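Local coordinates for protein MIP07328p (Drosophila melanogaster, PDB 6FKK) that acts as a chemorepellent guidance cue of the semaphorin family, binding semaphorin receptors, probably to steer growing axons, at residues 514-517 with 518-521; 523-526 with 527-531; 440-443 with 444-448; 454-457 with 458-461. All coordinates share one frame; numbering follows the deposited sequence.

Interaction 1 (514-517 with 518-521)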
ATOM      1  N   PHE A 514       5.751 -13.923 -36.950  1.00 92.00           N
ATOM      2  CA  PHE A 514       4.777 -14.171 -38.002  1.00 93.57           C
ATOM      3  C   PHE A 514       3.423 -13.533 -37.716  1.00 90.34           C
ATOM      4  O   PHE A 514       2.461 -13.801 -38.443  1.00100.21           O
ATOM      5  CB  PHE A 514       4.612 -15.675 -38.222  1.00 95.58           C
ATOM      6  CG  PHE A 514       5.828 -16.337 -38.799  1.00 99.71           C
ATOM      7  CD1 PHE A 514       6.728 -15.617 -39.566  1.00102.40           C
ATOM      8  CD2 PHE A 514       6.070 -17.680 -38.576  1.00105.03           C
ATOM      9  CE1 PHE A 514       7.845 -16.226 -40.099  1.00106.51           C
ATOM     10  CE2 PHE A 514       7.187 -18.294 -39.107  1.00105.25           C
ATOM     11  CZ  PHE A 514       8.075 -17.566 -39.869  1.00107.95           C
ATOM     12  N   GLY A 515       3.325 -12.705 -36.682  1.00 86.73           N
ATOM     13  CA  GLY A 515       2.099 -11.995 -36.386  1.00 87.78           C
ATOM     14  C   GLY A 515       1.146 -12.788 -35.510  1.00 82.37           C
ATOM     15  O   GLY A 515       1.327 -13.978 -35.238  1.00 82.12           O
ATOM     16  N   THR A 516       0.093 -12.098 -35.067  1.00 83.66           N
ATOM     17  CA  THR A 516      -0.897 -12.659 -34.157  1.00 89.95           C
ATOM     18  C   THR A 516      -2.259 -12.844 -34.817  1.00 90.61           C
ATOM     19  O   THR A 516      -3.276 -12.920 -34.119  1.00 87.43           O
ATOM     20  CB  THR A 516      -1.039 -11.777 -32.915  1.00 85.54           C
ATOM     21  OG1 THR A 516      -1.641 -10.528 -33.279  1.00 71.80           O
ATOM     22  CG2 THR A 516       0.324 -11.510 -32.291  1.00 71.96           C
ATOM     23  N   LYS A 517      -2.302 -12.917 -36.150  1.00 84.07           N
ATOM     24  CA  LYS A 517      -3.580 -13.061 -36.840  1.00 86.15           C
ATOM     25  C   LYS A 517      -4.221 -14.416 -36.570  1.00 86.42           C
ATOM     26  O   LYS A 517      -5.451 -14.537 -36.607  1.00 85.39           O
ATOM     27  CB  LYS A 517      -3.396 -12.851 -38.344  1.00100.16           C
ATOM     28  CG  LYS A 517      -3.098 -11.413 -38.736  1.00106.27           C
ATOM     29  CD  LYS A 517      -4.181 -10.475 -38.222  1.00116.84           C
ATOM     30  CE  LYS A 517      -3.875  -9.021 -38.554  1.00119.93           C
ATOM     31  NZ  LYS A 517      -3.867  -8.765 -40.022  1.00121.04           N
ATOM     32  N   THR A 518      -3.414 -15.438 -36.296  1.00 96.03           N
ATOM     33  CA  THR A 518      -3.915 -16.774 -36.006  1.00 95.59           C
ATOM     34  C   THR A 518      -4.170 -17.002 -34.520  1.00 90.00           C
ATOM     35  O   THR A 518      -4.327 -18.153 -34.101  1.00 86.99           O
ATOM     36  CB  THR A 518      -2.936 -17.830 -36.532  1.00 86.09           C
ATOM     37  OG1 THR A 518      -1.638 -17.606 -35.966  1.00 85.34           O
ATOM     38  CG2 THR A 518      -2.841 -17.762 -38.050  1.00 89.89           C
ATOM     39  N   TYR A 519      -4.219 -15.941 -33.720  1.00 86.38           N
ATOM     40  CA  TYR A 519      -4.379 -16.061 -32.279  1.00 79.58           C
ATOM     41  C   TYR A 519      -5.835 -15.844 -31.882  1.00 71.77           C
ATOM     42  O   TYR A 519      -6.597 -15.172 -32.583  1.00 72.34           O
ATOM     43  CB  TYR A 519      -3.488 -15.061 -31.535  1.00 72.32           C
ATOM     44  CG  TYR A 519      -1.996 -15.334 -31.614  1.00 84.22           C
ATOM     45  CD1 TYR A 519      -1.471 -16.227 -32.541  1.00 75.89           C
ATOM     46  CD2 TYR A 519      -1.114 -14.702 -30.746  1.00 70.61           C
ATOM     47  CE1 TYR A 519      -0.111 -16.472 -32.610  1.00 77.45           C
ATOM     48  CE2 TYR A 519       0.247 -14.944 -30.806  1.00 72.14           C
ATOM     49  CZ  TYR A 519       0.742 -15.830 -31.739  1.00 78.74           C
ATOM     50  OH  TYR A 519       2.096 -16.073 -31.800  1.00 78.50           O
ATOM     51  N   LEU A 520      -6.214 -16.421 -30.742  1.00 69.97           N
ATOM     52  CA  LEU A 520      -7.567 -16.306 -30.215  1.00 68.55           C
ATOM     53  C   LEU A 520      -7.524 -15.832 -28.771  1.00 76.45           C
ATOM     54  O   LEU A 520      -6.710 -16.311 -27.974  1.00 80.74           O
ATOM     55  CB  LEU A 520      -8.317 -17.643 -30.297  1.00 70.26           C
ATOM     56  CG  LEU A 520      -8.719 -18.136 -31.688  1.00 80.54           C
ATOM     57  CD1 LEU A 520      -9.445 -19.468 -31.584  1.00 85.19           C
ATOM     58  CD2 LEU A 520      -9.585 -17.104 -32.393  1.00 73.93           C
ATOM     59  N   GLN A 521      -8.406 -14.891 -28.439  1.00 73.33           N
ATOM     60  CA  GLN A 521      -8.547 -14.406 -27.074  1.00 66.86           C
ATOM     61  C   GLN A 521      -9.920 -13.767 -26.930  1.00 69.27           C
ATOM     62  O   GLN A 521     -10.389 -13.084 -27.844  1.00 90.41           O
ATOM     63  CB  GLN A 521      -7.450 -13.398 -26.709  1.00 58.95           C
ATOM     64  CG  GLN A 521      -7.503 -12.917 -25.266  1.00 56.04           C
ATOM     65  CD  GLN A 521      -6.401 -11.927 -24.938  1.00 56.26           C
ATOM     66  OE1 GLN A 521      -6.468 -10.758 -25.316  1.00 55.48           O
ATOM     67  NE2 GLN A 521      -5.378 -12.394 -24.229  1.00 69.50           N
TER
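The Tyr519 ring has Thr516 packed on one of its faces: the CA of Thr516 stands 3.9 Å from the ring centroid and only 10° off the normal, a CH-pi contact over the middle of the ring. On that same residue, Thr516 CB approaches Tyr519 CD2 at 3.6 Å and Thr516 CG2 reaches Tyr519 CE2 at 3.7 Å, the two side chains crossing at about a right angle. Gly515 O comes in obliquely, 3.9 Å from Tyr519 CE1. The ring gets there because CG of Tyr519 sits beside its own backbone N (chi1 -69°), which folds the side chain back over the turn. That turn, type I from Thr516 to Tyr519, leads into strand 519-520, an outer strand of the small three-stranded sheet of the PSI domain. The turn is closed by a bond from Tyr519 N to Thr516 O, 3.2 Å. At the far end of the ring, Tyr519 OH hydrogen-bonds to His512 ND1, and the two rings meet with their planes at about 80°. Replacing Tyr519 by an alanine would probably uncover the Thr516 backbone and leave His512 without its hydroxyl partner. Next door, Thr518 OG1 bonds to Asp498 on the adjacent strand.

Interaction 2 (523-526 with 527-531)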
ATOM      1  N   LEU A 523     -11.874 -11.699 -23.847  1.00 67.54           N
ATOM      2  CA  LEU A 523     -11.945 -11.135 -22.506  1.00 60.67           C
ATOM      3  C   LEU A 523     -13.321 -10.590 -22.158  1.00 76.40           C
ATOM      4  O   LEU A 523     -13.658 -10.517 -20.971  1.00 85.44           O
ATOM      5  CB  LEU A 523     -10.916 -10.008 -22.345  1.00 49.60           C
ATOM      6  CG  LEU A 523      -9.452 -10.329 -22.642  1.00 50.56           C
ATOM      7  CD1 LEU A 523      -8.585  -9.102 -22.406  1.00 48.47           C
ATOM      8  CD2 LEU A 523      -8.979 -11.493 -21.792  1.00 51.32           C
ATOM      9  N   ASN A 524     -14.117 -10.213 -23.156  1.00 82.48           N
ATOM     10  CA  ASN A 524     -15.415  -9.575 -22.952  1.00 82.60           C
ATOM     11  C   ASN A 524     -16.563 -10.567 -23.087  1.00 86.67           C
ATOM     12  O   ASN A 524     -17.598 -10.258 -23.684  1.00105.39           O
ATOM     13  CB  ASN A 524     -15.583  -8.417 -23.933  1.00 89.72           C
ATOM     14  CG  ASN A 524     -16.629  -7.416 -23.483  1.00 95.36           C
ATOM     15  OD1 ASN A 524     -17.073  -7.440 -22.336  1.00 96.37           O
ATOM     16  ND2 ASN A 524     -17.022  -6.523 -24.384  1.00 98.56           N
ATOM     17  N   SER A 525     -16.409 -11.770 -22.536  1.00 79.09           N
ATOM     18  CA  SER A 525     -17.405 -12.822 -22.676  1.00 83.87           C
ATOM     19  C   SER A 525     -17.444 -13.649 -21.400  1.00 93.72           C
ATOM     20  O   SER A 525     -16.701 -13.400 -20.446  1.00 94.68           O
ATOM     21  CB  SER A 525     -17.102 -13.713 -23.886  1.00 87.41           C
ATOM     22  OG  SER A 525     -15.886 -14.420 -23.704  1.00 78.12           O
ATOM     23  N   THR A 526     -18.328 -14.643 -21.389  1.00 94.56           N
ATOM     24  CA  THR A 526     -18.334 -15.626 -20.318  1.00 88.88           C
ATOM     25  C   THR A 526     -17.152 -16.573 -20.485  1.00 87.22           C
ATOM     26  O   THR A 526     -16.636 -16.768 -21.589  1.00 99.56           O
ATOM     27  CB  THR A 526     -19.643 -16.418 -20.321  1.00 95.00           C
ATOM     28  OG1 THR A 526     -20.727 -15.549 -20.670  1.00109.14           O
ATOM     29  CG2 THR A 526     -19.910 -17.017 -18.945  1.00 94.04           C
ATOM     30  N   LYS A 527     -16.716 -17.163 -19.369  1.00 80.85           N
ATOM     31  CA  LYS A 527     -15.629 -18.132 -19.442  1.00 78.84           C
ATOM     32  C   LYS A 527     -16.034 -19.361 -20.244  1.00 94.11           C
ATOM     33  O   LYS A 527     -15.175 -20.036 -20.824  1.00 79.84           O
ATOM     34  CB  LYS A 527     -15.178 -18.525 -18.036  1.00 60.14           C
ATOM     35  CG  LYS A 527     -14.633 -17.357 -17.232  1.00 57.31           C
ATOM     36  CD  LYS A 527     -13.540 -17.803 -16.284  1.00 51.94           C
ATOM     37  CE  LYS A 527     -12.683 -16.624 -15.868  1.00 56.59           C
ATOM     38  NZ  LYS A 527     -11.334 -17.051 -15.407  1.00 73.81           N
ATOM     39  N   LYS A 528     -17.332 -19.668 -20.293  1.00 98.91           N
ATOM     40  CA  LYS A 528     -17.812 -20.706 -21.196  1.00 92.67           C
ATOM     41  C   LYS A 528     -18.019 -20.170 -22.606  1.00101.20           C
ATOM     42  O   LYS A 528     -17.831 -20.908 -23.578  1.00108.37           O
ATOM     43  CB  LYS A 528     -19.110 -21.319 -20.665  1.00 98.83           C
ATOM     44  CG  LYS A 528     -20.265 -20.340 -20.524  1.00121.92           C
ATOM     45  CD  LYS A 528     -21.559 -21.064 -20.186  1.00134.96           C
ATOM     46  CE  LYS A 528     -22.706 -20.090 -19.965  1.00136.56           C
ATOM     47  NZ  LYS A 528     -22.494 -19.232 -18.765  1.00130.66           N
ATOM     48  N   ALA A 529     -18.395 -18.894 -22.737  1.00 98.85           N
ATOM     49  CA  ALA A 529     -18.527 -18.297 -24.061  1.00 95.48           C
ATOM     50  C   ALA A 529     -17.172 -18.121 -24.732  1.00101.18           C
ATOM     51  O   ALA A 529     -17.088 -18.116 -25.965  1.00105.41           O
ATOM     52  CB  ALA A 529     -19.255 -16.956 -23.965  1.00 90.86           C
ATOM     53  N   ALA A 530     -16.104 -17.979 -23.943  1.00105.85           N
ATOM     54  CA  ALA A 530     -14.766 -17.880 -24.517  1.00103.35           C
ATOM     55  C   ALA A 530     -14.313 -19.220 -25.082  1.00 99.46           C
ATOM     56  O   ALA A 530     -13.825 -19.294 -26.215  1.00 97.18           O
ATOM     57  CB  ALA A 530     -13.775 -17.377 -23.466  1.00100.66           C
ATOM     58  N   ALA A 531     -14.480 -20.297 -24.307  1.00101.58           N
ATOM     59  CA  ALA A 531     -14.061 -21.620 -24.757  1.00 95.12           C
ATOM     60  C   ALA A 531     -14.816 -22.082 -25.996  1.00 92.78           C
ATOM     61  O   ALA A 531     -14.359 -23.008 -26.675  1.00106.60           O
ATOM     62  CB  ALA A 531     -14.239 -22.637 -23.628  1.00 87.98           C
TER
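Thr526 and Lys528 run side by side, pointing the same way, at the start of helix 527-533, the last helix of the chain, in the PSI domain (plexin repeat). Thr526 occupies the N-cap position, yet its side chain makes no capping bond: with chi1 at -37° OG1 lies beside its own N, anti to the carbonyl carbon, and the methyl CG2 is the branch turned to the lysine. Lys528 starts out with CG wedged between its backbone N and carbonyl carbon (chi1 61°), runs extended, and then bends at chi4, which curls the amino end back until NZ is 3.4 Å from Thr526 CG2. Ala529 and Ala530 bring their methyls against Thr526 and Ser525: Ala529 CB lies 3.7 Å from Thr526 CB and 3.9 Å from Ser525 CB, while Ala530 CB comes to 3.6 Å from Ser525 OG. The hydrogen bond of that hydroxyl is with Ser522 OG, just upstream. Lys527 leaves the helix in another direction; its NZ reaches the backbone oxygens of Val437, on a Sema-domain strand, and of Ser489. The first helical turn is closed by Ala530 N, which donates to Thr526 O at 2.7 Å.

Interaction 3 (440-443 with 444-448)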
ATOM      1  N   GLU A 440      -7.907 -17.696  -8.974  1.00 59.64           N
ATOM      2  CA  GLU A 440      -7.762 -17.631  -7.521  1.00 47.69           C
ATOM      3  C   GLU A 440      -7.157 -18.953  -7.071  1.00 54.93           C
ATOM      4  O   GLU A 440      -7.846 -19.978  -7.052  1.00 68.92           O
ATOM      5  CB  GLU A 440      -9.099 -17.375  -6.824  1.00 54.74           C
ATOM      6  CG  GLU A 440      -8.971 -17.200  -5.315  1.00 87.68           C
ATOM      7  CD  GLU A 440     -10.303 -16.950  -4.627  1.00102.20           C
ATOM      8  OE1 GLU A 440     -10.986 -17.933  -4.268  1.00 97.06           O
ATOM      9  OE2 GLU A 440     -10.664 -15.768  -4.446  1.00103.60           O
ATOM     10  N   MET A 441      -5.875 -18.933  -6.718  1.00 68.30           N
ATOM     11  CA  MET A 441      -5.144 -20.145  -6.385  1.00 69.58           C
ATOM     12  C   MET A 441      -4.538 -20.037  -4.994  1.00 66.29           C
ATOM     13  O   MET A 441      -4.213 -18.944  -4.519  1.00 67.62           O
ATOM     14  CB  MET A 441      -4.034 -20.423  -7.404  1.00 67.79           C
ATOM     15  CG  MET A 441      -4.478 -20.333  -8.852  1.00 78.65           C
ATOM     16  SD  MET A 441      -3.248 -21.031  -9.968  1.00 95.83           S
ATOM     17  CE  MET A 441      -3.867 -20.488 -11.558  1.00116.61           C
ATOM     18  N   GLN A 442      -4.387 -21.189  -4.348  1.00 66.68           N
ATOM     19  CA  GLN A 442      -3.699 -21.266  -3.068  1.00 63.97           C
ATOM     20  C   GLN A 442      -2.195 -21.238  -3.315  1.00 69.13           C
ATOM     21  O   GLN A 442      -1.668 -22.073  -4.057  1.00 75.15           O
ATOM     22  CB  GLN A 442      -4.104 -22.536  -2.324  1.00 53.00           C
ATOM     23  CG  GLN A 442      -3.602 -22.604  -0.895  1.00 63.63           C
ATOM     24  CD  GLN A 442      -4.359 -21.671   0.026  1.00 68.71           C
ATOM     25  OE1 GLN A 442      -5.581 -21.550  -0.064  1.00 70.12           O
ATOM     26  NE2 GLN A 442      -3.637 -21.003   0.917  1.00 51.29           N
ATOM     27  N   VAL A 443      -1.506 -20.278  -2.704  1.00 59.90           N
ATOM     28  CA  VAL A 443      -0.066 -20.115  -2.859  1.00 52.71           C
ATOM     29  C   VAL A 443       0.681 -20.547  -1.602  1.00 61.33           C
ATOM     30  O   VAL A 443       1.587 -21.378  -1.662  1.00 72.97           O
ATOM     31  CB  VAL A 443       0.288 -18.661  -3.238  1.00 48.88           C
ATOM     32  CG1 VAL A 443       1.791 -18.452  -3.164  1.00 49.86           C
ATOM     33  CG2 VAL A 443      -0.230 -18.338  -4.629  1.00 62.98           C
ATOM     34  N   LEU A 444       0.318 -19.985  -0.462  1.00 59.22           N
ATOM     35  CA  LEU A 444       0.937 -20.319   0.812  1.00 52.88           C
ATOM     36  C   LEU A 444       0.185 -21.463   1.472  1.00 66.80           C
ATOM     37  O   LEU A 444      -0.911 -21.833   1.042  1.00 71.95           O
ATOM     38  CB  LEU A 444       0.952 -19.083   1.708  1.00 56.43           C
ATOM     39  CG  LEU A 444       1.745 -17.871   1.218  1.00 54.16           C
ATOM     40  CD1 LEU A 444       1.792 -16.798   2.295  1.00 48.47           C
ATOM     41  CD2 LEU A 444       3.146 -18.283   0.802  1.00 56.61           C
ATOM     42  N   PRO A 445       0.761 -22.073   2.511  1.00 70.93           N
ATOM     43  CA  PRO A 445      -0.010 -23.026   3.319  1.00 66.24           C
ATOM     44  C   PRO A 445      -1.312 -22.401   3.802  1.00 69.77           C
ATOM     45  O   PRO A 445      -1.378 -21.206   4.093  1.00 90.59           O
ATOM     46  CB  PRO A 445       0.934 -23.345   4.481  1.00 67.30           C
ATOM     47  CG  PRO A 445       2.289 -23.191   3.890  1.00 60.82           C
ATOM     48  CD  PRO A 445       2.186 -22.060   2.895  1.00 62.99           C
ATOM     49  N   LEU A 446      -2.350 -23.238   3.895  1.00 65.02           N
ATOM     50  CA  LEU A 446      -3.719 -22.757   4.081  1.00 62.12           C
ATOM     51  C   LEU A 446      -3.878 -21.824   5.277  1.00 75.70           C
ATOM     52  O   LEU A 446      -4.841 -21.051   5.323  1.00 93.92           O
ATOM     53  CB  LEU A 446      -4.670 -23.949   4.227  1.00 63.60           C
ATOM     54  CG  LEU A 446      -6.169 -23.654   4.120  1.00 57.14           C
ATOM     55  CD1 LEU A 446      -6.549 -23.259   2.700  1.00 64.06           C
ATOM     56  CD2 LEU A 446      -6.990 -24.841   4.592  1.00 76.49           C
ATOM     57  N   GLY A 447      -2.965 -21.862   6.241  1.00 73.68           N
ATOM     58  CA  GLY A 447      -3.092 -20.999   7.397  1.00 87.21           C
ATOM     59  C   GLY A 447      -2.383 -19.666   7.266  1.00 82.04           C
ATOM     60  O   GLY A 447      -2.890 -18.638   7.727  1.00 66.92           O
ATOM     61  N   THR A 448      -1.217 -19.671   6.625  1.00 82.97           N
ATOM     62  CA  THR A 448      -0.346 -18.504   6.644  1.00 73.05           C
ATOM     63  C   THR A 448      -0.964 -17.343   5.865  1.00 59.04           C
ATOM     64  O   THR A 448      -1.494 -17.539   4.767  1.00 64.57           O
ATOM     65  CB  THR A 448       1.023 -18.852   6.059  1.00 80.76           C
ATOM     66  OG1 THR A 448       0.851 -19.531   4.810  1.00101.34           O
ATOM     67  CG2 THR A 448       1.802 -19.749   7.014  1.00 81.52           C
TER
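Gln442 sends CG away from its backbone N (chi1 -171°) and then bends at chi2 (74°), and the two turns together swing its amide forward over the residues that follow the strand, where NE2 meets Leu444 O. The bond is 2.9 Å from Gln442 NE2 to Leu444 O and close to straight at 165°. The acceptor lies almost in the plane of the amide, whereas the donor stands above the carbonyl plane. The Gln442 side chain crosses that of Leu446 at about a right angle, and Leu446 CD1 comes to 3.4 Å from Gln442 OE1. Partners elsewhere hold the amide too, OE1 taking a bond from Lys414 NZ and NE2 giving a second one to Asp412 O, so its rotation is fixed from several directions. A leucine in place of Gln442 is likely to leave the Leu444 carbonyl and the Lys414 amino group without these mates and the loop freer to shift. Val443 and Leu444 are buried, with Val443 CG1 4.2 Å from Leu444 CD2, and both pack on Val471 and Val464. Further on, Pro445 O accepts from both Thr448 N, at 3.0 Å, and Thr448 OG1, at 2.9 Å, closing a tight turn. This is the blade-to-blade crossover of the Sema beta-propeller: the chain leaves the outermost strand, 432-442, of one four-stranded blade and heads for strand 452-456 of the next.

Interaction 4 (454-457 with 458-461)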
ATOM      1  N   VAL A 454       5.110  -8.552  -4.391  1.00 43.75           N
ATOM      2  CA  VAL A 454       6.106  -7.873  -5.211  1.00 53.21           C
ATOM      3  C   VAL A 454       6.049  -8.464  -6.610  1.00 56.20           C
ATOM      4  O   VAL A 454       6.005  -9.690  -6.770  1.00 51.18           O
ATOM      5  CB  VAL A 454       7.521  -8.006  -4.618  1.00 52.86           C
ATOM      6  CG1 VAL A 454       8.510  -7.160  -5.408  1.00 52.47           C
ATOM      7  CG2 VAL A 454       7.517  -7.608  -3.153  1.00 49.55           C
ATOM      8  N   ILE A 455       6.060  -7.596  -7.618  1.00 61.01           N
ATOM      9  CA  ILE A 455       5.898  -8.000  -9.007  1.00 59.70           C
ATOM     10  C   ILE A 455       7.190  -7.714  -9.758  1.00 53.81           C
ATOM     11  O   ILE A 455       7.686  -6.580  -9.747  1.00 62.29           O
ATOM     12  CB  ILE A 455       4.714  -7.278  -9.669  1.00 51.16           C
ATOM     13  CG1 ILE A 455       3.389  -7.874  -9.188  1.00 40.20           C
ATOM     14  CG2 ILE A 455       4.829  -7.344 -11.181  1.00 50.91           C
ATOM     15  CD1 ILE A 455       2.180  -7.290  -9.883  1.00 56.46           C
ATOM     16  N   SER A 456       7.727  -8.741 -10.412  1.00 58.03           N
ATOM     17  CA  SER A 456       8.854  -8.611 -11.335  1.00 72.64           C
ATOM     18  C   SER A 456       8.349  -9.019 -12.715  1.00 68.78           C
ATOM     19  O   SER A 456       8.199 -10.212 -13.000  1.00 60.80           O
ATOM     20  CB  SER A 456      10.035  -9.469 -10.896  1.00 72.02           C
ATOM     21  OG  SER A 456      11.085  -9.396 -11.846  1.00 69.95           O
ATOM     22  N   THR A 457       8.085  -8.029 -13.569  1.00 67.17           N
ATOM     23  CA  THR A 457       7.494  -8.322 -14.870  1.00 62.57           C
ATOM     24  C   THR A 457       8.497  -8.981 -15.806  1.00 65.58           C
ATOM     25  O   THR A 457       8.134  -9.871 -16.584  1.00 70.19           O
ATOM     26  CB  THR A 457       6.944  -7.042 -15.496  1.00 64.48           C
ATOM     27  OG1 THR A 457       7.954  -6.024 -15.475  1.00 61.95           O
ATOM     28  CG2 THR A 457       5.727  -6.561 -14.727  1.00 57.75           C
ATOM     29  N   SER A 458       9.763  -8.559 -15.747  1.00 71.98           N
ATOM     30  CA  SER A 458      10.761  -9.094 -16.665  1.00 78.09           C
ATOM     31  C   SER A 458      11.018 -10.575 -16.421  1.00 76.43           C
ATOM     32  O   SER A 458      11.279 -11.321 -17.371  1.00 78.80           O
ATOM     33  CB  SER A 458      12.063  -8.302 -16.544  1.00 76.63           C
ATOM     34  OG  SER A 458      12.665  -8.510 -15.280  1.00 96.98           O
ATOM     35  N   LYS A 459      10.947 -11.022 -15.169  1.00 70.46           N
ATOM     36  CA  LYS A 459      11.140 -12.425 -14.836  1.00 72.31           C
ATOM     37  C   LYS A 459       9.830 -13.194 -14.731  1.00 76.28           C
ATOM     38  O   LYS A 459       9.852 -14.380 -14.385  1.00 84.51           O
ATOM     39  CB  LYS A 459      11.926 -12.555 -13.528  1.00 64.40           C
ATOM     40  CG  LYS A 459      13.322 -11.951 -13.589  1.00 73.80           C
ATOM     41  CD  LYS A 459      14.149 -12.325 -12.369  1.00 76.65           C
ATOM     42  CE  LYS A 459      15.535 -11.696 -12.424  1.00 82.51           C
ATOM     43  NZ  LYS A 459      16.298 -12.096 -13.641  1.00 92.22           N
ATOM     44  N   ASN A 460       8.700 -12.549 -15.027  1.00 77.44           N
ATOM     45  CA  ASN A 460       7.378 -13.173 -14.964  1.00 75.70           C
ATOM     46  C   ASN A 460       7.162 -13.851 -13.611  1.00 71.51           C
ATOM     47  O   ASN A 460       6.781 -15.020 -13.522  1.00 67.04           O
ATOM     48  CB  ASN A 460       7.185 -14.160 -16.117  1.00 57.05           C
ATOM     49  CG  ASN A 460       5.733 -14.551 -16.315  1.00 68.64           C
ATOM     50  OD1 ASN A 460       4.930 -13.763 -16.816  1.00 76.36           O
ATOM     51  ND2 ASN A 460       5.391 -15.775 -15.933  1.00 66.72           N
ATOM     52  N   SER A 461       7.413 -13.097 -12.544  1.00 72.14           N
ATOM     53  CA  SER A 461       7.436 -13.644 -11.196  1.00 75.02           C
ATOM     54  C   SER A 461       6.605 -12.779 -10.260  1.00 70.89           C
ATOM     55  O   SER A 461       6.803 -11.562 -10.191  1.00 60.68           O
ATOM     56  CB  SER A 461       8.874 -13.749 -10.673  1.00 72.05           C
ATOM     57  OG  SER A 461       8.902 -14.268  -9.357  1.00 91.39           O
TER
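Ser456 and Ser461 hold each other with a reciprocal pair of backbone bonds: Ser461 N donates to Ser456 O at 3.0 Å, and Ser456 N donates to Ser461 O, also at 3.0 Å. Both are nearly straight, 173° and 170°, as expected of an antiparallel hydrogen-bonded pair, and the two CA atoms lie 5.2 Å apart. Between them the chain reverses in a type I turn from Thr457 to Asn460, whose bond runs from Asn460 N to Thr457 O at 3.1 Å. Asn460 then adopts a left-handed backbone conformation, and it and Ser461 both face Ser456, a G1 beta bulge. Side chains do less here than the backbone. Ser456 OG, anti to its own N (chi1 176°), leans over the turn and comes 3.7 Å from Lys459 CB and 3.9 Å from Ser458 OG; its hydrogen-bonding partner is Asp35 O. Ser456 and Ser461 put their side chains on the same face of the sheet, and Ser461 OG bonds to Ser472 OG on the adjoining strand. Asn460 points its amide elsewhere, ND2 giving a bond to His476 O. The result is a beta-hairpin joining the innermost strand, 452-456, to strand 461-465 in the last blade of the Sema propeller, the blade whose outer edge is supplied by the N-terminal strand 18-21, the ring-closing arrangement of beta-propellers.

The four contacts fall into two pairs. Interactions 1 and 2 belong to the PSI domain, follow each other along the chain and have centres about 18 Å apart; interactions 3 and 4 lie in the Sema propeller, centres about 19 Å apart, at successive steps of the path into its last blade. Across the domain boundary the nearest approach is between interactions 2 and 3, about 7 Å at the nearest atoms without touching. Lys527 of interaction 2 reaches the strand, 432-442, whose end carries interaction 3, and Gln521 of interaction 1 bonds to Leu398 of the Sema domain. An N-acetylglucosamine of a glycan attached to the protein lies about 9 Å from the Lys459 side chain of interaction 4.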